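Local coordinates for protein probable uracil-DNA glycosylase (Acanthamoeba polyphaga mimivirus, PDB 5X55) that is a probable uracil-DNA glycosylase, a viral member of the uracil-DNA glycosylase superfamily with a parallel beta-sheet flanked by helices, at residues G296-A299 / H300-Q304. Residues are numbered along the deposited sequence; the frame is centred on the assembly and turned at random.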
loop_
_atom_site.group_PDB
_atom_site.type_symbol
_atom_site.label_atom_id
_atom_site.label_comp_id
_atom_site.label_asym_id
_atom_site.label_seq_id
_atom_site.Cartn_x
_atom_site.Cartn_y
_atom_site.Cartn_z
ATOM N N GLY A 296 1.710 -11.775 5.480
ATOM C CA GLY A 296 0.866 -12.709 4.769
ATOM C C GLY A 296 1.538 -13.291 3.532
ATOM O O GLY A 296 2.573 -12.820 3.047
ATOM N N ALA A 297 0.913 -14.347 3.008
ATOM C CA ALA A 297 1.535 -15.150 1.955
ATOM C C ALA A 297 1.583 -14.410 0.622
ATOM O O ALA A 297 2.568 -14.514 -0.122
ATOM C CB ALA A 297 0.782 -16.474 1.810
ATOM N N HIS A 298 0.537 -13.652 0.309
ATOM C CA HIS A 298 0.504 -12.880 -0.929
ATOM C C HIS A 298 1.624 -11.830 -0.981
ATOM O O HIS A 298 2.363 -11.730 -1.972
ATOM C CB HIS A 298 -0.868 -12.216 -1.065
ATOM C CG HIS A 298 -0.946 -11.277 -2.218
ATOM N ND1 HIS A 298 -1.047 -11.717 -3.520
ATOM C CD2 HIS A 298 -0.844 -9.928 -2.278
ATOM C CE1 HIS A 298 -1.044 -10.673 -4.333
ATOM N NE2 HIS A 298 -0.927 -9.578 -3.604
ATOM N N ALA A 299 1.761 -11.030 0.079
ATOM C CA ALA A 299 2.844 -10.049 0.118
ATOM C C ALA A 299 4.204 -10.739 0.035
ATOM O O ALA A 299 5.138 -10.223 -0.591
ATOM C CB ALA A 299 2.729 -9.197 1.386
ATOM N N HIS A 300 4.316 -11.931 0.631
ATOM C CA HIS A 300 5.571 -12.674 0.627
ATOM C C HIS A 300 5.934 -13.155 -0.775
ATOM O O HIS A 300 7.107 -13.072 -1.194
ATOM C CB HIS A 300 5.456 -13.854 1.584
ATOM C CG HIS A 300 6.706 -14.668 1.673
ATOM N ND1 HIS A 300 6.711 -16.043 1.577
ATOM C CD2 HIS A 300 7.998 -14.294 1.829
ATOM C CE1 HIS A 300 7.950 -16.481 1.694
ATOM N NE2 HIS A 300 8.749 -15.442 1.851
ATOM N N LYS A 301 4.944 -13.673 -1.506
ATOM C CA LYS A 301 5.173 -13.981 -2.909
ATOM C C LYS A 301 5.702 -12.757 -3.628
ATOM O O LYS A 301 6.729 -12.822 -4.313
ATOM C CB LYS A 301 3.894 -14.482 -3.576
ATOM C CG LYS A 301 4.020 -14.522 -5.103
ATOM C CD LYS A 301 2.962 -15.412 -5.748
ATOM C CE LYS A 301 1.590 -14.737 -5.774
ATOM N NZ LYS A 301 1.615 -13.490 -6.587
ATOM N N LEU A 302 5.045 -11.609 -3.443
ATOM C CA LEU A 302 5.528 -10.421 -4.145
ATOM C C LEU A 302 6.955 -10.072 -3.739
ATOM O O LEU A 302 7.755 -9.662 -4.582
ATOM C CB LEU A 302 4.607 -9.235 -3.892
ATOM C CG LEU A 302 3.234 -9.334 -4.518
ATOM C CD1 LEU A 302 2.556 -8.012 -4.302
ATOM C CD2 LEU A 302 3.340 -9.664 -5.995
ATOM N N CYS A 303 7.292 -10.204 -2.453
ATOM C CA CYS A 303 8.636 -9.839 -2.004
ATOM C C CYS A 303 9.704 -10.818 -2.470
ATOM O O CYS A 303 10.900 -10.514 -2.358
ATOM C CB CYS A 303 8.669 -9.724 -0.485
ATOM S SG CYS A 303 7.788 -8.238 0.122
ATOM N N GLN A 304 9.313 -11.982 -2.967
ATOM C CA GLN A 304 10.287 -12.852 -3.615
ATOM C C GLN A 304 10.619 -12.426 -5.036
ATOM O O GLN A 304 11.386 -13.119 -5.709
ATOM C CB GLN A 304 9.780 -14.285 -3.579
ATOM C CG GLN A 304 9.807 -14.778 -2.152
ATOM C CD GLN A 304 9.313 -16.169 -2.010
ATOM O OE1 GLN A 304 9.983 -17.123 -2.434
ATOM N NE2 GLN A 304 8.121 -16.313 -1.426
#
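Gly296 O accepts the backbone N-H of His300 at 3.1 Å, the first i to i+4 bond of the short helix 297-303. Gly296 sits at its N-cap. Its backbone angles (phi 95°) would press a CB against the preceding carbonyl O, and this favours glycine. Ala297 O takes the N-H of Lys301 at 2.9 Å, in a nearly straight bond (167° at the hydrogen). Next comes His298, whose O receives Leu302 N at 3.1 Å. The His298 side chain leaves with CG anti to the backbone N (chi1 173°). This brings the imidazole back beside the residues one turn on. Leu302 CG lies over one ring face, and Leu302 CD1 comes to 3.9 Å from His298 NE2. That nitrogen is hydrogen-bonded to Ser256 OG, which probably fixes the turn of the ring. Lys301 folds at chi3 and chi4, leaving its NZ 4.4 Å from His298 ND1, oblique to the ring and not in bonding contact. Ala299 is buried, and its O accepts Cys303 N at 2.8 Å. Cys303 turns its side chain to Phe292, Ala294 and Ile313 of the sheet, while His300 bonds through ND1 to Ser330 OG and meets Tyr342 edge-to-face. Gln304 NE2 lies 3.1 Å above the plane of the His300 ring, offset toward its rim, and makes a weak bond to His300 O besides its hydrogen bond to Met331 O. The four i to i+4 bonds are those of a regular alpha-helix. Here it forms the connection of a beta-alpha-beta unit, between parallel strands 291-295 and 312-316 of the uracil-DNA glycosylase fold.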